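Local coordinates for protein AmbC (Sorangium cellulosum, PDB 5O15) that probably carries out both dehydration and heterocycle-forming cyclisation of polyketide chains as a double-hotdog domain in ambruticin biosynthesis, at residues D50-L54 / G55-L59; R293-A297 / E298-K302; F207-P211 / A212-A216. All coordinates share one frame; numbering follows the deposited sequence.

Contact 1 (D50-L54 / G55-L59); sequences DHVVL and GTVIL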
loop_
_atom_site.group_PDB
_atom_site.type_symbol
_atom_site.label_atom_id
_atom_site.label_comp_id
_atom_site.label_asym_id
_atom_site.label_seq_id
_atom_site.Cartn_x
_atom_site.Cartn_y
_atom_site.Cartn_z
ATOM N N ASP A 50 -9.585 -5.512 9.476
ATOM C CA ASP A 50 -8.624 -5.219 10.520
ATOM C C ASP A 50 -7.954 -3.870 10.324
ATOM O O ASP A 50 -7.249 -3.405 11.245
ATOM C CB ASP A 50 -7.540 -6.296 10.539
ATOM C CG ASP A 50 -8.004 -7.643 11.089
ATOM O OD1 ASP A 50 -9.142 -7.738 11.575
ATOM O OD2 ASP A 50 -7.189 -8.595 11.026
ATOM N N HIS A 51 -8.187 -3.199 9.182
ATOM C CA HIS A 51 -7.558 -1.910 8.918
ATOM C C HIS A 51 -8.432 -0.790 9.463
ATOM O O HIS A 51 -9.143 -0.075 8.747
ATOM C CB HIS A 51 -7.274 -1.708 7.431
ATOM C CG HIS A 51 -6.368 -0.551 7.186
ATOM N ND1 HIS A 51 -6.814 0.606 6.590
ATOM C CD2 HIS A 51 -5.063 -0.344 7.459
ATOM C CE1 HIS A 51 -5.819 1.470 6.496
ATOM N NE2 HIS A 51 -4.738 0.918 7.030
ATOM N N VAL A 52 -8.345 -0.628 10.786
ATOM C CA VAL A 52 -9.081 0.391 11.517
ATOM C C VAL A 52 -8.156 1.575 11.727
ATOM O O VAL A 52 -7.114 1.436 12.389
ATOM C CB VAL A 52 -9.619 -0.147 12.850
ATOM C CG1 VAL A 52 -10.440 0.926 13.550
ATOM C CG2 VAL A 52 -10.433 -1.428 12.627
ATOM N N VAL A 53 -8.530 2.735 11.160
ATOM C CA VAL A 53 -7.700 3.927 11.191
ATOM C C VAL A 53 -8.354 4.921 12.141
ATOM O O VAL A 53 -9.369 5.550 11.821
ATOM C CB VAL A 53 -7.537 4.527 9.798
ATOM C CG1 VAL A 53 -6.687 5.739 9.891
ATOM C CG2 VAL A 53 -6.927 3.494 8.855
ATOM N N LEU A 54 -7.815 4.999 13.365
ATOM C CA LEU A 54 -8.313 5.942 14.372
ATOM C C LEU A 54 -9.818 5.786 14.583
ATOM O O LEU A 54 -10.545 6.760 14.778
ATOM C CB LEU A 54 -7.944 7.394 14.046
ATOM C CG LEU A 54 -6.467 7.718 13.814
ATOM C CD1 LEU A 54 -6.270 9.170 13.410
ATOM C CD2 LEU A 54 -5.614 7.348 15.061
ATOM N N GLY A 55 -10.296 4.549 14.518
ATOM C CA GLY A 55 -11.690 4.227 14.726
ATOM C C GLY A 55 -12.509 4.038 13.455
ATOM O O GLY A 55 -13.648 3.565 13.547
ATOM N N THR A 56 -11.979 4.380 12.277
ATOM C CA THR A 56 -12.726 4.309 11.027
ATOM C C THR A 56 -12.195 3.174 10.172
ATOM O O THR A 56 -10.997 3.100 9.894
ATOM C CB THR A 56 -12.612 5.644 10.298
ATOM O OG1 THR A 56 -13.259 6.651 11.094
ATOM C CG2 THR A 56 -13.284 5.598 8.903
ATOM N N VAL A 57 -13.100 2.330 9.689
ATOM C CA VAL A 57 -12.695 1.123 8.975
ATOM C C VAL A 57 -12.632 1.461 7.489
ATOM O O VAL A 57 -13.666 1.695 6.852
ATOM C CB VAL A 57 -13.669 -0.028 9.240
ATOM C CG1 VAL A 57 -13.121 -1.286 8.626
ATOM C CG2 VAL A 57 -13.938 -0.194 10.748
ATOM N N ILE A 58 -11.430 1.500 6.933
ATOM C CA ILE A 58 -11.239 1.870 5.534
ATOM C C ILE A 58 -10.245 0.910 4.901
ATOM O O ILE A 58 -9.364 0.358 5.569
ATOM C CB ILE A 58 -10.746 3.322 5.355
ATOM C CG1 ILE A 58 -9.421 3.558 6.093
ATOM C CG2 ILE A 58 -11.847 4.290 5.725
ATOM C CD1 ILE A 58 -8.853 4.959 5.875
ATOM N N LEU A 59 -10.374 0.716 3.598
ATOM C CA LEU A 59 -9.426 -0.111 2.882
ATOM C C LEU A 59 -8.035 0.514 3.013
ATOM O O LEU A 59 -7.903 1.728 2.928
ATOM C CB LEU A 59 -9.861 -0.202 1.414
ATOM C CG LEU A 59 -9.185 -1.297 0.570
ATOM C CD1 LEU A 59 -9.569 -2.727 1.002
ATOM C CD2 LEU A 59 -9.442 -1.074 -0.879
HETATM O O HOH W 1 -11.811 8.085 12.765
#
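A chi1 of -167° places the H51 imidazole opposite the backbone N and turns it across the hairpin to I58. There ND1 donates to I58 O at 2.8 Å, with the oxygen close to the ring plane, a bond that should fix the rotation of the ring. I58 holds CG1 between its backbone N and carbonyl carbon (chi1 58°) and thereby lays it against V53 CG2, 3.7 Å apart. V53 and T56 form a hydrogen-bonded antiparallel pair, V53 N reaching T56 O at 2.8 Å and T56 N reaching V53 O at 2.9 Å. They close a type I' turn in which a side chain on G55 would be jammed against L54 O. V52 CG1 packs 3.7 Å from G55 CA. One water, donating to L54 O and accepting from T56 OG1, ties the turn together. H51, G55 and P60 match the HxxxGxxxxP signature of polyketide synthase dehydratases, whose histidine is catalytic in relatives. Around the hairpin, the H51 ring meets F177, V53 and I58 pack on M238 of strand 236-247, and L54 and T56 rest against helix 297-305.

Contact 2 (R293-A297 / E298-K302); sequences RWATA and EHVRK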
loop_
_atom_site.group_PDB
_atom_site.type_symbol
_atom_site.label_atom_id
_atom_site.label_comp_id
_atom_site.label_asym_id
_atom_site.label_seq_id
_atom_site.Cartn_x
_atom_site.Cartn_y
_atom_site.Cartn_z
ATOM N N ARG A 293 0.561 12.406 5.190
ATOM C CA ARG A 293 0.248 13.623 5.917
ATOM C C ARG A 293 -0.496 13.269 7.193
ATOM O O ARG A 293 -1.399 12.435 7.165
ATOM C CB ARG A 293 -0.656 14.514 5.052
ATOM C CG ARG A 293 -1.070 15.806 5.674
ATOM C CD ARG A 293 -1.936 16.634 4.726
ATOM N NE ARG A 293 -1.219 17.061 3.527
ATOM C CZ ARG A 293 -1.430 16.602 2.294
ATOM N NH1 ARG A 293 -2.349 15.672 2.056
ATOM N NH2 ARG A 293 -0.723 17.092 1.282
ATOM N N TRP A 294 -0.132 13.926 8.290
ATOM C CA TRP A 294 -0.812 13.704 9.559
ATOM C C TRP A 294 -2.291 14.045 9.460
ATOM O O TRP A 294 -2.662 15.080 8.897
ATOM C CB TRP A 294 -0.153 14.540 10.653
ATOM C CG TRP A 294 1.158 13.978 11.113
ATOM C CD1 TRP A 294 2.387 14.154 10.537
ATOM C CD2 TRP A 294 1.361 13.130 12.234
ATOM N NE1 TRP A 294 3.348 13.479 11.257
ATOM C CE2 TRP A 294 2.734 12.840 12.300
ATOM C CE3 TRP A 294 0.513 12.595 13.203
ATOM C CZ2 TRP A 294 3.275 12.051 13.290
ATOM C CZ3 TRP A 294 1.057 11.801 14.195
ATOM C CH2 TRP A 294 2.424 11.532 14.224
ATOM N N ALA A 295 -3.134 13.162 9.998
ATOM C CA ALA A 295 -4.583 13.324 9.954
ATOM C C ALA A 295 -5.164 13.020 11.331
ATOM O O ALA A 295 -4.707 12.106 12.031
ATOM C CB ALA A 295 -5.211 12.342 8.964
ATOM N N THR A 296 -6.187 13.772 11.710
ATOM C CA THR A 296 -6.890 13.503 12.959
ATOM C C THR A 296 -7.985 12.458 12.747
ATOM O O THR A 296 -8.388 12.162 11.613
ATOM C CB THR A 296 -7.576 14.766 13.465
ATOM O OG1 THR A 296 -8.620 15.104 12.549
ATOM C CG2 THR A 296 -6.607 15.917 13.607
ATOM N N ALA A 297 -8.489 11.926 13.872
ATOM C CA ALA A 297 -9.564 10.944 13.818
ATOM C C ALA A 297 -10.785 11.511 13.104
ATOM O O ALA A 297 -11.439 10.804 12.341
ATOM C CB ALA A 297 -9.926 10.468 15.233
ATOM N N GLU A 298 -11.154 12.748 13.426
ATOM C CA GLU A 298 -12.321 13.365 12.804
ATOM C C GLU A 298 -12.103 13.572 11.308
ATOM O O GLU A 298 -13.033 13.399 10.515
ATOM C CB GLU A 298 -12.610 14.696 13.486
ATOM C CG GLU A 298 -13.794 15.455 12.924
ATOM C CD GLU A 298 -15.096 14.673 12.972
ATOM O OE1 GLU A 298 -16.034 15.049 12.236
ATOM O OE2 GLU A 298 -15.193 13.689 13.730
ATOM N N HIS A 299 -10.885 13.935 10.898
ATOM C CA HIS A 299 -10.615 14.099 9.471
ATOM C C HIS A 299 -10.854 12.788 8.731
ATOM O O HIS A 299 -11.499 12.758 7.675
ATOM C CB HIS A 299 -9.169 14.539 9.269
ATOM C CG HIS A 299 -8.808 14.749 7.838
ATOM N ND1 HIS A 299 -9.023 15.949 7.208
ATOM C CD2 HIS A 299 -8.289 13.917 6.906
ATOM C CE1 HIS A 299 -8.649 15.858 5.943
ATOM N NE2 HIS A 299 -8.198 14.634 5.732
ATOM N N VAL A 300 -10.344 11.683 9.288
ATOM C CA VAL A 300 -10.508 10.379 8.651
ATOM C C VAL A 300 -11.974 9.978 8.633
ATOM O O VAL A 300 -12.482 9.477 7.623
ATOM C CB VAL A 300 -9.629 9.322 9.347
ATOM C CG1 VAL A 300 -9.882 7.960 8.730
ATOM C CG2 VAL A 300 -8.167 9.694 9.225
ATOM N N ARG A 301 -12.683 10.203 9.742
ATOM C CA ARG A 301 -14.094 9.846 9.806
ATOM C C ARG A 301 -14.883 10.595 8.743
ATOM O O ARG A 301 -15.706 10.011 8.032
ATOM C CB ARG A 301 -14.649 10.198 11.185
ATOM C CG ARG A 301 -16.107 9.781 11.389
ATOM C CD ARG A 301 -16.733 10.484 12.587
ATOM N NE ARG A 301 -16.930 11.908 12.305
ATOM C CZ ARG A 301 -17.832 12.387 11.450
ATOM N NH1 ARG A 301 -18.628 11.558 10.784
ATOM N NH2 ARG A 301 -17.933 13.696 11.246
ATOM N N LYS A 302 -14.661 11.905 8.653
ATOM C CA LYS A 302 -15.377 12.732 7.697
ATOM C C LYS A 302 -15.028 12.336 6.275
ATOM O O LYS A 302 -15.907 12.289 5.400
ATOM C CB LYS A 302 -15.039 14.199 7.955
ATOM C CG LYS A 302 -15.769 14.810 9.149
ATOM C CD LYS A 302 -15.295 16.242 9.436
ATOM C CE LYS A 302 -16.313 17.033 10.257
ATOM N NZ LYS A 302 -15.680 17.811 11.373
#
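A295, the last residue of strand 283-295, directs its methyl at the first turn of the helix that follows: CB lies 4.0 Å from V300 CG2 and also touches CD2 of the H299 ring. The strand is still paired here, since the A295 backbone bonds to I236, and V300 and A295 both pack on M238 of strand 236-247. T296 then breaks from the strand and takes the N-cap position. Its hydroxyl is set between the backbone N and carbonyl carbon (chi1 67°), from where OG1 accepts from H299 N at 3.0 Å, while T296 O accepts from V300 N at 3.1 Å. Replacing T296 by an alanine would take away OG1 and would probably leave the amide of H299 without its side-chain cap and the start of the helix less firmly held. Helix 297-305 thus springs straight from the final strand of the double hotdog fold, with a single capping residue making the change of direction. A297 continues the pattern, its carbonyl O taking R301 N at 2.9 Å, and its own side chain meets L54 of the hairpin nearby. Within the helix, E298 and R301 form a salt bridge: NE donates to OE2 at 2.9 Å in a nearly straight bond (176°), in the guanidinium plane, and meets the carboxylate from its syn side, well out of the carboxylate plane. K302 NZ probably joins through OE1, but that oxygen's place is uncertain.

Contact 3 (F207-P211 / A212-A216); sequences FGLHP and ALLDA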
loop_
_atom_site.group_PDB
_atom_site.type_symbol
_atom_site.label_atom_id
_atom_site.label_comp_id
_atom_site.label_asym_id
_atom_site.label_seq_id
_atom_site.Cartn_x
_atom_site.Cartn_y
_atom_site.Cartn_z
ATOM N N PHE A 207 -2.182 -12.302 -4.789
ATOM C CA PHE A 207 -2.024 -10.880 -5.040
ATOM C C PHE A 207 -0.691 -10.625 -5.730
ATOM O O PHE A 207 0.234 -11.428 -5.649
ATOM C CB PHE A 207 -2.076 -10.093 -3.714
ATOM C CG PHE A 207 -3.442 -10.061 -3.064
ATOM C CD1 PHE A 207 -4.355 -9.087 -3.429
ATOM C CD2 PHE A 207 -3.826 -11.003 -2.140
ATOM C CE1 PHE A 207 -5.608 -9.049 -2.852
ATOM C CE2 PHE A 207 -5.088 -10.967 -1.577
ATOM C CZ PHE A 207 -5.970 -9.984 -1.932
ATOM N N GLY A 208 -0.593 -9.474 -6.383
ATOM C CA GLY A 208 0.703 -9.027 -6.846
ATOM C C GLY A 208 1.607 -8.736 -5.658
ATOM O O GLY A 208 2.683 -9.329 -5.507
ATOM N N LEU A 209 1.172 -7.819 -4.803
ATOM C CA LEU A 209 1.790 -7.575 -3.514
ATOM C C LEU A 209 0.667 -7.386 -2.508
ATOM O O LEU A 209 -0.061 -6.387 -2.552
ATOM C CB LEU A 209 2.717 -6.376 -3.585
ATOM C CG LEU A 209 3.440 -6.047 -2.282
ATOM C CD1 LEU A 209 4.217 -7.242 -1.720
ATOM C CD2 LEU A 209 4.359 -4.875 -2.490
ATOM N N HIS A 210 0.496 -8.375 -1.628
ATOM C CA HIS A 210 -0.620 -8.340 -0.717
ATOM C C HIS A 210 -0.628 -6.987 -0.009
ATOM O O HIS A 210 0.392 -6.579 0.575
ATOM C CB HIS A 210 -0.453 -9.449 0.325
ATOM C CG HIS A 210 -1.677 -9.725 1.120
ATOM N ND1 HIS A 210 -2.204 -8.808 2.005
ATOM C CD2 HIS A 210 -2.476 -10.819 1.183
ATOM C CE1 HIS A 210 -3.260 -9.335 2.604
ATOM N NE2 HIS A 210 -3.441 -10.559 2.129
ATOM N N PRO A 211 -1.756 -6.292 0.019
ATOM C CA PRO A 211 -1.776 -4.959 0.638
ATOM C C PRO A 211 -1.371 -4.922 2.086
ATOM O O PRO A 211 -0.820 -3.912 2.542
ATOM C CB PRO A 211 -3.235 -4.524 0.425
ATOM C CG PRO A 211 -3.632 -5.211 -0.839
ATOM C CD PRO A 211 -2.969 -6.568 -0.772
ATOM N N ALA A 212 -1.633 -5.992 2.840
ATOM C CA ALA A 212 -1.209 -5.992 4.236
ATOM C C ALA A 212 0.303 -6.147 4.383
ATOM O O ALA A 212 0.871 -5.707 5.380
ATOM C CB ALA A 212 -1.938 -7.082 5.025
ATOM N N LEU A 213 0.962 -6.713 3.382
ATOM C CA LEU A 213 2.404 -6.857 3.413
ATOM C C LEU A 213 3.091 -5.545 3.050
ATOM O O LEU A 213 4.012 -5.109 3.748
ATOM C CB LEU A 213 2.806 -8.029 2.517
ATOM C CG LEU A 213 4.267 -8.418 2.503
ATOM C CD1 LEU A 213 4.772 -8.794 3.901
ATOM C CD2 LEU A 213 4.455 -9.559 1.578
ATOM N N LEU A 214 2.604 -4.841 2.004
ATOM C CA LEU A 214 3.149 -3.516 1.762
ATOM C C LEU A 214 2.831 -2.580 2.934
ATOM O O LEU A 214 3.678 -1.776 3.334
ATOM C CB LEU A 214 2.640 -2.964 0.431
ATOM C CG LEU A 214 3.173 -1.570 0.085
ATOM C CD1 LEU A 214 4.706 -1.577 -0.014
ATOM C CD2 LEU A 214 2.569 -1.062 -1.251
ATOM N N ASP A 215 1.644 -2.704 3.526
ATOM C CA ASP A 215 1.324 -1.863 4.674
ATOM C C ASP A 215 2.267 -2.105 5.853
ATOM O O ASP A 215 2.543 -1.182 6.628
ATOM C CB ASP A 215 -0.116 -2.065 5.112
ATOM C CG ASP A 215 -0.544 -1.026 6.105
ATOM O OD1 ASP A 215 -0.827 0.113 5.683
ATOM O OD2 ASP A 215 -0.598 -1.324 7.316
ATOM N N ALA A 216 2.811 -3.315 5.970
ATOM C CA ALA A 216 3.761 -3.591 7.047
ATOM C C ALA A 216 5.018 -2.747 6.928
ATOM O O ALA A 216 5.628 -2.403 7.945
ATOM C CB ALA A 216 4.054 -5.091 7.099
#
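The H210 imidazole meets the start of helix 211-225 with its edge: ND1 accepts from A212 N at 3.0 Å, and the amide nitrogen lies almost exactly in the ring plane. The first torsion of H210, chi1 -166°, points the ring away from its own backbone N and swings it beneath the helix end, where ND1 and CE1 also touch A212 CB, at 3.5 Å from ND1. The ring further meets W47 with the planes at about 45°. Nearby, one face of the F207 ring is covered by P211 CD, offset toward the rim, and the ring also packs edge-to-face with W21. H210 is the N-cap of the helix, capping with an imidazole nitrogen in place of the more usual hydroxyl or carboxylate. P211 follows in the first turn, where a residue without an amide hydrogen costs no helical bond. H210 O is gripped twice, by L213 N at 2.9 Å from above the carbonyl plane and by L214 N at 3.2 Å nearly along the C=O axis. This HPALLD sequence leads into the DxxxQ signature of polyketide synthase dehydratases, here D215 and Q219, whose aspartate is catalytic in relatives; Q219 NE2 bonds to D215 OD2. The backbone of D215 is placed by its N donating to P211 O at 2.9 Å, an oxygen that T62 OG1 also reaches. On another side of the turn L209 forks over two leucines, CD1 to L213 CD2 at 4.0 Å and CD2 to L214 CB at 3.9 Å, and L209 and L213 both lean on L255 of strand 254-261.

Contact 3 is the buried one, near the middle of the chain, whereas contacts 1 and 2 are partly buried and lie farther out. Contacts 2 and 3 are both N-terminal helix caps, one made by a hydroxyl with charged residues along the helix, the other by an imidazole among leucines. Contact 1 is instead a tight hairpin. It packs directly on contact 2, where L54 CD1 comes to 3.6 Å from A297 N, and both press on strand 236-247. It also approaches contact 3, H51 NE2 lying 4.2 Å from D215 OD1, which brings the two dehydratase signature residues close together, consistent with a shared active site. Contacts 2 and 3 do not touch, their nearest atoms being about 12 Å apart.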